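PDB 4IIW: Lmo1499 protein from Listeria monocytogenes, which probably acts as a lytic transglycosylase that cleaves nascent peptidoglycan strands within the chain and so terminates their elongation. Local coordinates for residues L111-A123 with P293-M305. Residues are numbered along the deposited sequence; the frame is centred on the assembly and turned at random.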
ATOM      1  N   LEU B 111      28.757 -16.428 -29.622  1.00 54.96           N
ATOM      2  CA  LEU B 111      28.865 -17.675 -28.862  1.00 53.36           C
ATOM      3  C   LEU B 111      30.316 -17.909 -28.456  1.00 53.36           C
ATOM      4  O   LEU B 111      31.129 -18.287 -29.295  1.00 54.99           O
ATOM      5  CB  LEU B 111      28.368 -18.829 -29.706  1.00 50.51           C
ATOM      6  CG  LEU B 111      28.368 -20.211 -29.077  1.00 51.02           C
ATOM      7  CD1 LEU B 111      27.734 -20.224 -27.671  1.00 51.84           C
ATOM      8  CD2 LEU B 111      27.630 -21.161 -30.030  1.00 49.52           C
ATOM      9  N   VAL B 112      30.644 -17.661 -27.186  1.00 53.23           N
ATOM     10  CA  VAL B 112      32.006 -17.828 -26.695  1.00 52.91           C
ATOM     11  C   VAL B 112      32.159 -19.159 -25.960  1.00 52.65           C
ATOM     12  O   VAL B 112      31.391 -19.463 -25.066  1.00 54.27           O
ATOM     13  CB  VAL B 112      32.402 -16.684 -25.737  1.00 55.66           C
ATOM     14  CG1 VAL B 112      33.868 -16.809 -25.335  1.00 52.62           C
ATOM     15  CG2 VAL B 112      32.126 -15.318 -26.383  1.00 54.56           C
ATOM     16  N   ILE B 113      33.149 -19.954 -26.350  1.00 51.51           N
ATOM     17  CA  ILE B 113      33.405 -21.244 -25.704  1.00 50.74           C
ATOM     18  C   ILE B 113      34.819 -21.232 -25.103  1.00 51.87           C
ATOM     19  O   ILE B 113      35.814 -21.296 -25.829  1.00 50.89           O
ATOM     20  CB  ILE B 113      33.278 -22.429 -26.697  1.00 48.70           C
ATOM     21  CG1 ILE B 113      31.881 -22.458 -27.338  1.00 48.08           C
ATOM     22  CG2 ILE B 113      33.545 -23.726 -25.986  1.00 42.82           C
ATOM     23  CD1 ILE B 113      30.740 -22.646 -26.352  1.00 49.18           C
ATOM     24  N   PRO B 114      34.917 -21.134 -23.783  1.00 52.23           N
ATOM     25  CA  PRO B 114      36.231 -21.105 -23.171  1.00 53.61           C
ATOM     26  C   PRO B 114      36.901 -22.475 -23.020  1.00 53.44           C
ATOM     27  O   PRO B 114      36.272 -23.521 -23.200  1.00 51.73           O
ATOM     28  CB  PRO B 114      35.961 -20.522 -21.769  1.00 56.22           C
ATOM     29  CG  PRO B 114      34.478 -20.196 -21.701  1.00 55.56           C
ATOM     30  CD  PRO B 114      33.844 -21.018 -22.789  1.00 55.35           C
ATOM     31  N   GLU B 115      38.181 -22.430 -22.681  1.00 55.22           N
ATOM     32  CA  GLU B 115      38.980 -23.609 -22.398  1.00 56.37           C
ATOM     33  C   GLU B 115      38.525 -24.278 -21.095  1.00 57.09           C
ATOM     34  O   GLU B 115      37.991 -23.625 -20.200  1.00 57.55           O
ATOM     35  CB  GLU B 115      40.419 -23.195 -22.186  1.00 58.17           C
ATOM     36  CG  GLU B 115      41.038 -22.460 -23.327  1.00 63.45           C
ATOM     37  CD  GLU B 115      42.354 -21.815 -22.939  1.00 74.05           C
ATOM     38  OE1 GLU B 115      42.802 -21.999 -21.777  1.00 78.78           O
ATOM     39  OE2 GLU B 115      42.942 -21.124 -23.799  1.00 79.98           O
ATOM     40  N   GLY B 116      38.771 -25.576 -20.980  1.00 57.06           N
ATOM     41  CA  GLY B 116      38.419 -26.312 -19.765  1.00 58.66           C
ATOM     42  C   GLY B 116      36.947 -26.627 -19.625  1.00 57.95           C
ATOM     43  O   GLY B 116      36.499 -27.035 -18.555  1.00 59.41           O
ATOM     44  N   TYR B 117      36.207 -26.449 -20.712  1.00 56.26           N
ATOM     45  CA  TYR B 117      34.786 -26.719 -20.735  1.00 57.11           C
ATOM     46  C   TYR B 117      34.453 -28.109 -21.253  1.00 55.94           C
ATOM     47  O   TYR B 117      35.079 -28.607 -22.188  1.00 54.40           O
ATOM     48  CB  TYR B 117      34.051 -25.676 -21.591  1.00 57.09           C
ATOM     49  CG  TYR B 117      33.456 -24.539 -20.811  1.00 60.86           C
ATOM     50  CD1 TYR B 117      34.170 -23.934 -19.789  1.00 66.37           C
ATOM     51  CD2 TYR B 117      32.194 -24.024 -21.134  1.00 62.49           C
ATOM     52  CE1 TYR B 117      33.632 -22.874 -19.061  1.00 70.77           C
ATOM     53  CE2 TYR B 117      31.642 -22.947 -20.409  1.00 66.29           C
ATOM     54  CZ  TYR B 117      32.375 -22.384 -19.371  1.00 69.96           C
ATOM     55  OH  TYR B 117      31.890 -21.334 -18.624  1.00 74.47           O
ATOM     56  N   THR B 118      33.441 -28.707 -20.629  1.00 56.73           N
ATOM     57  CA  THR B 118      32.917 -30.013 -21.001  1.00 55.90           C
ATOM     58  C   THR B 118      31.768 -29.807 -21.961  1.00 54.35           C
ATOM     59  O   THR B 118      31.274 -28.691 -22.116  1.00 53.83           O
ATOM     60  CB  THR B 118      32.332 -30.705 -19.787  1.00 58.95           C
ATOM     61  OG1 THR B 118      31.169 -29.978 -19.333  1.00 60.38           O
ATOM     62  CG2 THR B 118      33.367 -30.769 -18.667  1.00 59.29           C
ATOM     63  N   LEU B 119      31.301 -30.877 -22.585  1.00 54.16           N
ATOM     64  CA  LEU B 119      30.171 -30.753 -23.525  1.00 53.32           C
ATOM     65  C   LEU B 119      28.918 -30.214 -22.813  1.00 54.20           C
ATOM     66  O   LEU B 119      28.132 -29.491 -23.403  1.00 55.40           O
ATOM     67  CB  LEU B 119      29.841 -32.091 -24.202  1.00 52.38           C
ATOM     68  CG  LEU B 119      30.914 -32.807 -25.033  1.00 51.49           C
ATOM     69  CD1 LEU B 119      30.324 -34.111 -25.589  1.00 49.85           C
ATOM     70  CD2 LEU B 119      31.454 -31.945 -26.163  1.00 44.19           C
ATOM     71  N   ASP B 120      28.741 -30.542 -21.540  1.00 56.38           N
ATOM     72  CA  ASP B 120      27.547 -30.070 -20.819  1.00 58.48           C
ATOM     73  C   ASP B 120      27.538 -28.530 -20.743  1.00 56.98           C
ATOM     74  O   ASP B 120      26.516 -27.890 -20.980  1.00 55.44           O
ATOM     75  CB  ASP B 120      27.459 -30.664 -19.406  1.00 59.81           C
ATOM     76  CG  ASP B 120      26.023 -30.817 -18.935  1.00 64.88           C
ATOM     77  OD1 ASP B 120      25.367 -31.786 -19.393  1.00 68.15           O
ATOM     78  OD2 ASP B 120      25.554 -30.006 -18.095  1.00 66.93           O
ATOM     79  N   GLN B 121      28.701 -27.965 -20.428  1.00 56.48           N
ATOM     80  CA  GLN B 121      28.863 -26.515 -20.294  1.00 56.93           C
ATOM     81  C   GLN B 121      28.753 -25.819 -21.648  1.00 54.62           C
ATOM     82  O   GLN B 121      28.216 -24.709 -21.746  1.00 53.53           O
ATOM     83  CB  GLN B 121      30.200 -26.192 -19.613  1.00 57.61           C
ATOM     84  CG  GLN B 121      30.294 -26.711 -18.184  1.00 59.72           C
ATOM     85  CD  GLN B 121      31.692 -26.615 -17.573  1.00 60.42           C
ATOM     86  OE1 GLN B 121      32.689 -26.925 -18.211  1.00 57.80           O
ATOM     87  NE2 GLN B 121      31.748 -26.233 -16.307  1.00 66.74           N
ATOM     88  N   ILE B 122      29.254 -26.480 -22.691  1.00 52.95           N
ATOM     89  CA  ILE B 122      29.156 -25.945 -24.037  1.00 50.43           C
ATOM     90  C   ILE B 122      27.681 -25.910 -24.386  1.00 51.27           C
ATOM     91  O   ILE B 122      27.208 -24.968 -25.017  1.00 51.52           O
ATOM     92  CB  ILE B 122      29.960 -26.791 -25.056  1.00 49.23           C
ATOM     93  CG1 ILE B 122      31.461 -26.695 -24.744  1.00 50.48           C
ATOM     94  CG2 ILE B 122      29.720 -26.310 -26.512  1.00 43.16           C
ATOM     95  CD1 ILE B 122      32.347 -27.641 -25.575  1.00 48.52           C
ATOM     96  N   ALA B 123      26.944 -26.922 -23.946  1.00 52.16           N
ATOM     97  CA  ALA B 123      25.516 -26.986 -24.237  1.00 54.02           C
ATOM     98  C   ALA B 123      24.772 -25.769 -23.661  1.00 55.57           C
ATOM     99  O   ALA B 123      23.829 -25.263 -24.278  1.00 54.81           O
ATOM    100  CB  ALA B 123      24.926 -28.281 -23.720  1.00 55.23           C
ATOM    101  N   PRO B 293      42.619 -41.667 -19.134  1.00 54.04           N
ATOM    102  CA  PRO B 293      41.222 -42.085 -19.223  1.00 54.45           C
ATOM    103  C   PRO B 293      40.897 -42.417 -20.691  1.00 54.31           C
ATOM    104  O   PRO B 293      41.700 -42.115 -21.576  1.00 54.54           O
ATOM    105  CB  PRO B 293      40.437 -40.868 -18.751  1.00 54.34           C
ATOM    106  CG  PRO B 293      41.435 -39.795 -18.444  1.00 54.37           C
ATOM    107  CD  PRO B 293      42.785 -40.235 -18.873  1.00 52.63           C
ATOM    108  N   PRO B 294      39.730 -43.015 -20.951  1.00 54.07           N
ATOM    109  CA  PRO B 294      39.324 -43.421 -22.305  1.00 54.52           C
ATOM    110  C   PRO B 294      39.210 -42.285 -23.330  1.00 53.26           C
ATOM    111  O   PRO B 294      39.173 -42.542 -24.529  1.00 53.93           O
ATOM    112  CB  PRO B 294      37.935 -44.061 -22.094  1.00 56.14           C
ATOM    113  CG  PRO B 294      37.794 -44.268 -20.645  1.00 57.33           C
ATOM    114  CD  PRO B 294      38.669 -43.255 -19.965  1.00 56.00           C
ATOM    115  N   GLY B 295      39.098 -41.055 -22.851  1.00 52.38           N
ATOM    116  CA  GLY B 295      39.012 -39.883 -23.705  1.00 51.24           C
ATOM    117  C   GLY B 295      39.227 -38.625 -22.874  1.00 51.43           C
ATOM    118  O   GLY B 295      39.425 -38.702 -21.660  1.00 52.15           O
ATOM    119  N   PRO B 296      39.222 -37.461 -23.525  1.00 51.14           N
ATOM    120  CA  PRO B 296      39.393 -36.186 -22.847  1.00 51.48           C
ATOM    121  C   PRO B 296      38.258 -35.908 -21.884  1.00 52.20           C
ATOM    122  O   PRO B 296      37.169 -36.482 -22.045  1.00 53.66           O
ATOM    123  CB  PRO B 296      39.323 -35.170 -23.999  1.00 51.25           C
ATOM    124  CG  PRO B 296      39.709 -35.945 -25.200  1.00 48.96           C
ATOM    125  CD  PRO B 296      39.217 -37.311 -24.990  1.00 51.14           C
ATOM    126  N   ILE B 297      38.508 -35.023 -20.916  1.00 51.60           N
ATOM    127  CA  ILE B 297      37.487 -34.615 -19.943  1.00 53.25           C
ATOM    128  C   ILE B 297      37.037 -33.156 -20.149  1.00 54.66           C
ATOM    129  O   ILE B 297      36.265 -32.608 -19.354  1.00 57.51           O
ATOM    130  CB  ILE B 297      37.969 -34.794 -18.503  1.00 53.69           C
ATOM    131  CG1 ILE B 297      39.193 -33.912 -18.223  1.00 54.49           C
ATOM    132  CG2 ILE B 297      38.272 -36.256 -18.254  1.00 51.55           C
ATOM    133  CD1 ILE B 297      39.570 -33.827 -16.719  1.00 56.16           C
ATOM    134  N   SER B 298      37.535 -32.532 -21.215  1.00 53.12           N
ATOM    135  CA  SER B 298      37.187 -31.157 -21.549  1.00 54.01           C
ATOM    136  C   SER B 298      37.951 -30.773 -22.802  1.00 51.96           C
ATOM    137  O   SER B 298      38.691 -31.590 -23.330  1.00 52.12           O
ATOM    138  CB  SER B 298      37.596 -30.201 -20.423  1.00 54.68           C
ATOM    139  OG  SER B 298      39.005 -30.110 -20.363  1.00 53.31           O
ATOM    140  N   ASN B 299      37.773 -29.541 -23.274  1.00 51.86           N
ATOM    141  CA  ASN B 299      38.569 -29.043 -24.397  1.00 50.80           C
ATOM    142  C   ASN B 299      39.819 -28.361 -23.816  1.00 50.65           C
ATOM    143  O   ASN B 299      39.927 -28.223 -22.606  1.00 50.18           O
ATOM    144  CB  ASN B 299      37.767 -28.131 -25.331  1.00 52.17           C
ATOM    145  CG  ASN B 299      37.175 -26.942 -24.632  1.00 53.83           C
ATOM    146  OD1 ASN B 299      37.485 -26.654 -23.467  1.00 57.29           O
ATOM    147  ND2 ASN B 299      36.319 -26.231 -25.343  1.00 50.28           N
ATOM    148  N   SER B 300      40.749 -27.948 -24.671  1.00 51.40           N
ATOM    149  CA  SER B 300      42.026 -27.396 -24.220  1.00 52.41           C
ATOM    150  C   SER B 300      42.494 -26.204 -25.021  1.00 54.62           C
ATOM    151  O   SER B 300      42.178 -26.078 -26.199  1.00 54.55           O
ATOM    152  CB  SER B 300      43.112 -28.470 -24.351  1.00 51.73           C
ATOM    153  OG  SER B 300      42.808 -29.634 -23.608  1.00 50.76           O
ATOM    154  N   GLY B 301      43.268 -25.341 -24.360  1.00 58.09           N
ATOM    155  CA  GLY B 301      43.869 -24.151 -24.981  1.00 60.83           C
ATOM    156  C   GLY B 301      45.207 -24.544 -25.583  1.00 61.33           C
ATOM    157  O   GLY B 301      45.708 -25.627 -25.317  1.00 57.60           O
ATOM    158  N   ASP B 302      45.792 -23.680 -26.401  1.00 65.30           N
ATOM    159  CA  ASP B 302      47.072 -24.006 -27.026  1.00 67.00           C
ATOM    160  C   ASP B 302      48.132 -24.292 -25.992  1.00 67.52           C
ATOM    161  O   ASP B 302      48.977 -25.178 -26.174  1.00 66.92           O
ATOM    162  CB  ASP B 302      47.527 -22.888 -27.942  1.00 71.08           C
ATOM    163  CG  ASP B 302      46.782 -22.886 -29.247  1.00 75.66           C
ATOM    164  OD1 ASP B 302      46.894 -23.891 -29.990  1.00 78.16           O
ATOM    165  OD2 ASP B 302      46.101 -21.879 -29.541  1.00 83.48           O
ATOM    166  N   SER B 303      48.086 -23.544 -24.901  1.00 69.22           N
ATOM    167  CA  SER B 303      49.045 -23.729 -23.839  1.00 70.39           C
ATOM    168  C   SER B 303      49.123 -25.213 -23.433  1.00 66.07           C
ATOM    169  O   SER B 303      50.194 -25.816 -23.425  1.00 65.12           O
ATOM    170  CB  SER B 303      48.670 -22.859 -22.649  1.00 72.99           C
ATOM    171  OG  SER B 303      49.664 -22.960 -21.653  1.00 77.38           O
ATOM    172  N   SER B 304      47.978 -25.797 -23.117  1.00 63.34           N
ATOM    173  CA  SER B 304      47.928 -27.201 -22.728  1.00 60.59           C
ATOM    174  C   SER B 304      48.331 -28.136 -23.852  1.00 59.37           C
ATOM    175  O   SER B 304      49.006 -29.141 -23.613  1.00 59.74           O
ATOM    176  CB  SER B 304      46.546 -27.570 -22.224  1.00 58.32           C
ATOM    177  OG  SER B 304      46.320 -26.954 -20.970  1.00 63.69           O
HETATM  178  N   MSE B 305      47.922 -27.827 -25.074  1.00 59.36           N
HETATM  179  CA  MSE B 305      48.289 -28.669 -26.199  1.00 58.82           C
HETATM  180  C   MSE B 305      49.809 -28.718 -26.372  1.00 61.03           C
HETATM  181  O   MSE B 305      50.353 -29.799 -26.555  1.00 59.81           O
HETATM  182  CB  MSE B 305      47.561 -28.238 -27.465  1.00 59.35           C
HETATM  183  CG  MSE B 305      46.098 -28.633 -27.441  1.00 57.34           C
HETATM  184 SE   MSE B 305      45.140 -28.019 -28.993  0.99 63.55          SE
HETATM  185  CE  MSE B 305      43.350 -28.603 -28.487  1.00 57.95           C
TER
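The side-chain carbonyl oxygen of N299 is caught in the turn 114-117: Y117 N donates to N299 OD1 over 3.0 Å, standing 36° out of the amide's carbonyl plane, and G116 N lies as near to the same oxygen. The backbone of N299 completes a two-way link with the turn. Its N donates to Y117 O at 3.1 Å, and its O takes a weak bond from G116 N at 3.3 Å. That same N299 O also accepts from S298 OG. N299 CG sits between its own backbone N and carbonyl carbon (chi1 58°), which brings the amide over the turn rather than away from it. The other end of the amide reaches back along the segment, where ND2 makes a weak bond to P114 O at 3.5 Å and a hydrogen bond to L176 O; I113 CG2 packs on this nitrogen, the two side chains crossing at about a right angle. On one flank of the amide, S298 CB rests against Y117 O and G116 C, while T118 CG2 touches I297 O at 3.5 Å. On the other flank E115 stretches out alongside G301, its OE2 3.4 Å from G301 CA. T118 and Q121 form a capping box that starts helix 119-129, and Q121 OE1 and P114 CD cover opposite faces of the Y117 ring. The loop 293-301 meanwhile lies against helix 219-232, which ends at E232, predicted to be important for catalysis, whose side chain is about 7 Å from that of I297; G116 O accepts from K231 and G301 N donates to E230. One asparagine, through its backbone and its side chain, thus meets polar backbone atoms of a loop far away in sequence, and residues around the contact take up others, near the predicted catalytic residue.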